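Eukaryotic translation initiation factor 2A (Schizosaccharomyces pombe, PDB 3WJ9) probably directs initiator methionyl-tRNA to small ribosomal subunits in a codon-dependent manner for a few specific mRNAs, this chain being its beta-propeller part. Local coordinates at residues A193-Y198 with L229-Q234; S321-L326 with D364-L369. All coordinates share one frame; numbering follows the deposited sequence.

Contact 1 of 2, residues A193-Y198 with L229-Q234; sequences ASVRTY and LLVLTQ
No ring, amide or guanidinium group takes part where V195 and T197 meet V231 and L229, so there are no flat faces or edges to match; the contact is made by methyl groups. V195 CG2 lies 4.0 Å from V231 CG1, and the two valine side chains pass alongside one another, pointing opposite ways. In V231 the touching branch is the one anti to the backbone N (chi1 -174°), whereas V195 uses its other branch, beside the backbone N. Two residues on, T197 turns its methyl rather than its hydroxyl toward the facing strand, and CG2 comes to 4.3 Å from L229 CD2, a looser touch. No hydrogen bond joins the segments: V195 and V231 are the nearest backbone pair, yet their CA atoms stay 8.6 Å apart, as expected of stacked sheets rather than strands of one sheet. The two strands run in roughly opposite directions, and all four touching residues are buried. F184 of strand 180-185 flanks V195, and A182 of the same strand touches L229. Within V231's own sheet, Y244 of strand 242-247 packs on V231. The contact joins two successive antiparallel sheets, 170-212 and 220-247, of the propeller.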
loop_
_atom_site.group_PDB
_atom_site.type_symbol
_atom_site.label_atom_id
_atom_site.label_comp_id
_atom_site.label_asym_id
_atom_site.label_seq_id
_atom_site.Cartn_x
_atom_site.Cartn_y
_atom_site.Cartn_z
ATOM N N ALA A 193 3.219 3.276 -26.033
ATOM C CA ALA A 193 2.760 3.810 -24.760
ATOM C C ALA A 193 3.660 4.955 -24.321
ATOM O O ALA A 193 4.774 5.101 -24.821
ATOM C CB ALA A 193 2.727 2.724 -23.708
ATOM N N SER A 194 3.178 5.767 -23.386
ATOM C CA SER A 194 3.946 6.917 -22.923
ATOM C C SER A 194 3.793 7.166 -21.424
ATOM O O SER A 194 2.764 6.849 -20.829
ATOM C CB SER A 194 3.539 8.171 -23.699
ATOM O OG SER A 194 4.292 9.294 -23.276
ATOM N N VAL A 195 4.836 7.739 -20.829
ATOM C CA VAL A 195 4.846 8.106 -19.419
ATOM C C VAL A 195 5.181 9.590 -19.282
ATOM O O VAL A 195 6.048 10.103 -19.987
ATOM C CB VAL A 195 5.864 7.259 -18.620
ATOM C CG1 VAL A 195 6.034 7.791 -17.204
ATOM C CG2 VAL A 195 5.441 5.799 -18.597
ATOM N N ARG A 196 4.494 10.274 -18.371
ATOM C CA ARG A 196 4.619 11.722 -18.235
ATOM C C ARG A 196 4.647 12.185 -16.775
ATOM O O ARG A 196 3.947 11.636 -15.927
ATOM C CB ARG A 196 3.466 12.409 -18.971
ATOM C CG ARG A 196 3.896 13.635 -19.729
ATOM C CD ARG A 196 4.410 13.250 -21.086
ATOM N NE ARG A 196 3.360 12.777 -21.973
ATOM C CZ ARG A 196 2.561 13.587 -22.654
ATOM N NH1 ARG A 196 2.723 14.900 -22.562
ATOM N NH2 ARG A 196 1.621 13.089 -23.443
ATOM N N THR A 197 5.458 13.198 -16.479
ATOM C CA THR A 197 5.437 13.799 -15.146
ATOM C C THR A 197 5.136 15.293 -15.225
ATOM O O THR A 197 5.561 15.977 -16.157
ATOM C CB THR A 197 6.767 13.602 -14.391
ATOM O OG1 THR A 197 7.800 14.362 -15.027
ATOM C CG2 THR A 197 7.162 12.129 -14.367
ATOM N N TYR A 198 4.397 15.788 -14.238
ATOM C CA TYR A 198 4.027 17.197 -14.168
ATOM C C TYR A 198 4.097 17.718 -12.739
ATOM O O TYR A 198 3.732 17.016 -11.796
ATOM C CB TYR A 198 2.609 17.415 -14.710
ATOM C CG TYR A 198 2.486 17.393 -16.215
ATOM C CD1 TYR A 198 2.287 16.201 -16.896
ATOM C CD2 TYR A 198 2.532 18.568 -16.953
ATOM C CE1 TYR A 198 2.162 16.176 -18.270
ATOM C CE2 TYR A 198 2.404 18.553 -18.328
ATOM C CZ TYR A 198 2.223 17.353 -18.982
ATOM O OH TYR A 198 2.096 17.329 -20.352
ATOM N N LEU A 229 11.459 8.236 -9.361
ATOM C CA LEU A 229 10.286 7.440 -9.713
ATOM C C LEU A 229 10.584 6.229 -10.596
ATOM O O LEU A 229 10.985 6.372 -11.754
ATOM C CB LEU A 229 9.255 8.326 -10.410
ATOM C CG LEU A 229 8.076 7.600 -11.053
ATOM C CD1 LEU A 229 7.197 6.943 -10.000
ATOM C CD2 LEU A 229 7.287 8.570 -11.901
ATOM N N LEU A 230 10.357 5.040 -10.044
ATOM C CA LEU A 230 10.519 3.792 -10.785
ATOM C C LEU A 230 9.313 3.511 -11.680
ATOM O O LEU A 230 8.167 3.737 -11.287
ATOM C CB LEU A 230 10.726 2.624 -9.823
ATOM C CG LEU A 230 12.024 2.599 -9.018
ATOM C CD1 LEU A 230 12.012 1.447 -8.032
ATOM C CD2 LEU A 230 13.224 2.494 -9.939
ATOM N N VAL A 231 9.583 3.010 -12.882
ATOM C CA VAL A 231 8.536 2.694 -13.850
ATOM C C VAL A 231 8.701 1.261 -14.359
ATOM O O VAL A 231 9.805 0.841 -14.696
ATOM C CB VAL A 231 8.557 3.673 -15.044
ATOM C CG1 VAL A 231 7.380 3.411 -15.968
ATOM C CG2 VAL A 231 8.538 5.117 -14.556
ATOM N N LEU A 232 7.605 0.511 -14.414
ATOM C CA LEU A 232 7.673 -0.895 -14.805
ATOM C C LEU A 232 6.721 -1.239 -15.946
ATOM O O LEU A 232 5.505 -1.146 -15.796
ATOM C CB LEU A 232 7.373 -1.792 -13.602
ATOM C CG LEU A 232 7.394 -3.302 -13.855
ATOM C CD1 LEU A 232 8.793 -3.771 -14.228
ATOM C CD2 LEU A 232 6.872 -4.060 -12.643
ATOM N N THR A 233 7.281 -1.646 -17.079
ATOM C CA THR A 233 6.479 -2.084 -18.215
ATOM C C THR A 233 6.107 -3.553 -18.062
ATOM O O THR A 233 6.973 -4.419 -17.960
ATOM C CB THR A 233 7.217 -1.869 -19.553
ATOM O OG1 THR A 233 7.023 -0.517 -19.986
ATOM C CG2 THR A 233 6.685 -2.806 -20.630
ATOM N N GLN A 234 4.808 -3.820 -18.034
ATOM C CA GLN A 234 4.306 -5.179 -17.898
ATOM C C GLN A 234 3.112 -5.417 -18.814
ATOM O O GLN A 234 3.259 -5.967 -19.905
ATOM C CB GLN A 234 3.921 -5.466 -16.448
ATOM C CG GLN A 234 3.560 -6.914 -16.187
ATOM C CD GLN A 234 3.835 -7.321 -14.757
ATOM O OE1 GLN A 234 3.853 -6.484 -13.855
ATOM N NE2 GLN A 234 4.059 -8.611 -14.542
#

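Contact 2 of 2, residues S321-L326 with D364-L369; sequences SRYILL and DSQFLL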
loop_
_atom_site.group_PDB
_atom_site.type_symbol
_atom_site.label_atom_id
_atom_site.label_comp_id
_atom_site.label_asym_id
_atom_site.label_seq_id
_atom_site.Cartn_x
_atom_site.Cartn_y
_atom_site.Cartn_z
ATOM N N SER A 321 15.280 1.734 7.858
ATOM C CA SER A 321 16.185 1.608 6.716
ATOM C C SER A 321 17.500 0.910 7.054
ATOM O O SER A 321 18.489 1.069 6.340
ATOM C CB SER A 321 16.485 2.985 6.115
ATOM O OG SER A 321 15.345 3.520 5.468
ATOM N N ARG A 322 17.513 0.136 8.135
ATOM C CA ARG A 322 18.718 -0.587 8.521
ATOM C C ARG A 322 18.670 -2.041 8.062
ATOM O O ARG A 322 19.661 -2.578 7.572
ATOM C CB ARG A 322 18.926 -0.532 10.037
ATOM C CG ARG A 322 20.204 -1.224 10.492
ATOM C CD ARG A 322 20.235 -1.452 11.993
ATOM N NE ARG A 322 21.438 -2.173 12.403
ATOM C CZ ARG A 322 21.638 -2.666 13.620
ATOM N NH1 ARG A 322 20.711 -2.523 14.557
ATOM N NH2 ARG A 322 22.765 -3.307 13.901
ATOM N N TYR A 323 17.511 -2.669 8.223
ATOM C CA TYR A 323 17.365 -4.091 7.928
ATOM C C TYR A 323 16.689 -4.344 6.588
ATOM O O TYR A 323 15.834 -3.574 6.153
ATOM C CB TYR A 323 16.575 -4.782 9.040
ATOM C CG TYR A 323 17.118 -4.518 10.424
ATOM C CD1 TYR A 323 18.359 -5.010 10.805
ATOM C CD2 TYR A 323 16.390 -3.784 11.349
ATOM C CE1 TYR A 323 18.863 -4.772 12.065
ATOM C CE2 TYR A 323 16.886 -3.542 12.618
ATOM C CZ TYR A 323 18.123 -4.039 12.969
ATOM O OH TYR A 323 18.625 -3.803 14.228
ATOM N N ILE A 324 17.081 -5.434 5.936
ATOM C CA ILE A 324 16.485 -5.835 4.668
ATOM C C ILE A 324 15.964 -7.268 4.755
ATOM O O ILE A 324 16.708 -8.187 5.094
ATOM C CB ILE A 324 17.494 -5.712 3.505
ATOM C CG1 ILE A 324 18.091 -4.302 3.464
ATOM C CG2 ILE A 324 16.828 -6.045 2.185
ATOM C CD1 ILE A 324 19.106 -4.093 2.358
ATOM N N LEU A 325 14.680 -7.449 4.452
ATOM C CA LEU A 325 14.038 -8.755 4.558
ATOM C C LEU A 325 13.943 -9.434 3.196
ATOM O O LEU A 325 13.715 -8.778 2.180
ATOM C CB LEU A 325 12.646 -8.608 5.186
ATOM C CG LEU A 325 11.830 -9.856 5.539
ATOM C CD1 LEU A 325 10.981 -9.583 6.764
ATOM C CD2 LEU A 325 10.941 -10.284 4.381
ATOM N N LEU A 326 14.122 -10.751 3.178
ATOM C CA LEU A 326 14.014 -11.512 1.939
ATOM C C LEU A 326 13.273 -12.820 2.197
ATOM O O LEU A 326 13.764 -13.690 2.915
ATOM C CB LEU A 326 15.399 -11.777 1.349
ATOM C CG LEU A 326 15.419 -12.327 -0.077
ATOM C CD1 LEU A 326 14.691 -11.391 -1.026
ATOM C CD2 LEU A 326 16.842 -12.570 -0.551
ATOM N N ASP A 364 9.038 0.227 14.884
ATOM C CA ASP A 364 10.380 0.537 15.362
ATOM C C ASP A 364 11.442 -0.380 14.759
ATOM O O ASP A 364 12.598 -0.360 15.184
ATOM C CB ASP A 364 10.424 0.457 16.890
ATOM C CG ASP A 364 10.135 -0.937 17.411
ATOM O OD1 ASP A 364 9.397 -1.684 16.739
ATOM O OD2 ASP A 364 10.642 -1.283 18.500
ATOM N N SER A 365 11.032 -1.187 13.781
ATOM C CA SER A 365 11.929 -2.081 13.042
ATOM C C SER A 365 12.603 -3.136 13.918
ATOM O O SER A 365 13.552 -3.790 13.484
ATOM C CB SER A 365 13.012 -1.275 12.315
ATOM O OG SER A 365 12.466 -0.145 11.661
ATOM N N GLN A 366 12.116 -3.306 15.141
ATOM C CA GLN A 366 12.747 -4.235 16.068
ATOM C C GLN A 366 12.055 -5.586 16.088
ATOM O O GLN A 366 12.675 -6.603 16.396
ATOM C CB GLN A 366 12.776 -3.646 17.477
ATOM C CG GLN A 366 13.537 -2.337 17.563
ATOM C CD GLN A 366 14.893 -2.418 16.888
ATOM O OE1 GLN A 366 15.647 -3.369 17.093
ATOM N NE2 GLN A 366 15.204 -1.421 16.070
ATOM N N PHE A 367 10.769 -5.603 15.764
ATOM C CA PHE A 367 10.030 -6.855 15.756
ATOM C C PHE A 367 9.585 -7.209 14.343
ATOM O O PHE A 367 9.796 -6.440 13.402
ATOM C CB PHE A 367 8.823 -6.778 16.694
ATOM C CG PHE A 367 9.162 -6.326 18.091
ATOM C CD1 PHE A 367 10.389 -6.630 18.663
ATOM C CD2 PHE A 367 8.247 -5.604 18.834
ATOM C CE1 PHE A 367 10.693 -6.220 19.946
ATOM C CE2 PHE A 367 8.546 -5.190 20.116
ATOM C CZ PHE A 367 9.769 -5.498 20.673
ATOM N N LEU A 368 8.974 -8.380 14.200
ATOM C CA LEU A 368 8.530 -8.848 12.899
ATOM C C LEU A 368 7.263 -9.677 13.044
ATOM O O LEU A 368 7.224 -10.631 13.817
ATOM C CB LEU A 368 9.629 -9.667 12.220
ATOM C CG LEU A 368 9.342 -10.152 10.801
ATOM C CD1 LEU A 368 9.174 -8.958 9.880
ATOM C CD2 LEU A 368 10.460 -11.056 10.305
ATOM N N LEU A 369 6.226 -9.303 12.303
ATOM C CA LEU A 369 4.974 -10.048 12.322
ATOM C C LEU A 369 4.884 -10.928 11.082
ATOM O O LEU A 369 5.280 -10.518 9.991
ATOM C CB LEU A 369 3.775 -9.092 12.399
ATOM C CG LEU A 369 2.382 -9.644 12.733
ATOM C CD1 LEU A 369 1.517 -8.551 13.342
ATOM C CD2 LEU A 369 1.689 -10.227 11.510
#
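Strand 323-327 of the third WD repeat packs beside strand 367-372 of the fourth, together with the turns that lead into them, and the contact has a polar end and an apolar end. At the turn end the Y323 ring reaches the backbone of S365: CE2 lies 3.5 Å from S365 O, which approaches the ring obliquely. Y323 CG lies anti to the Y323 carbonyl carbon (chi1 -52°), which swings the ring over to this turn. Q366 bends at chi2 and brings its amide NE2 to the ring edge, the amide and ring planes 70° apart. The same NE2 donates to D364 O at 2.9 Å, a somewhat bent bond that ties the amide back to its own turn; Y323 OH and Q366 OE1 are 4.2 Å apart and not bonded. S365 OG hydrogen-bonds to N320 N, linking the two turns. Farther along, L325 CD1 sits against both methyls of L368, 3.7 Å from CD1 and 3.9 Å from CD2, with C359 touching both leucines. In each turn a serine hydroxyl, S318 or S362, hydrogen-bonds the N of Y323 or F367. Four-stranded blades packed side by side, here through equivalent turns and second strands, typify a WD-repeat propeller.

From the N terminus, contact 1 comes first: the chain leaves 193-198, passes through strands 206-212 and 220-222, and returns at 229-234, closing a loop across the boundary between two successive sheets. It then runs through strand 242-247, sheet 271-310 and strand 314-317 before contact 2 opens. From 321-326 it passes strands 335-340, 346-352 and 358-361 to reach 364-369, closing the second loop, from WD repeat 3 to WD repeat 4. The loops follow in series, neither nested nor crossing. Contact 1 sets a third strand against an oppositely running second strand; contact 2 sets second strands side by side, running the same way. They join sheets 170-212 with 220-247 and 314-352 with 358-397, centres about 29 Å apart.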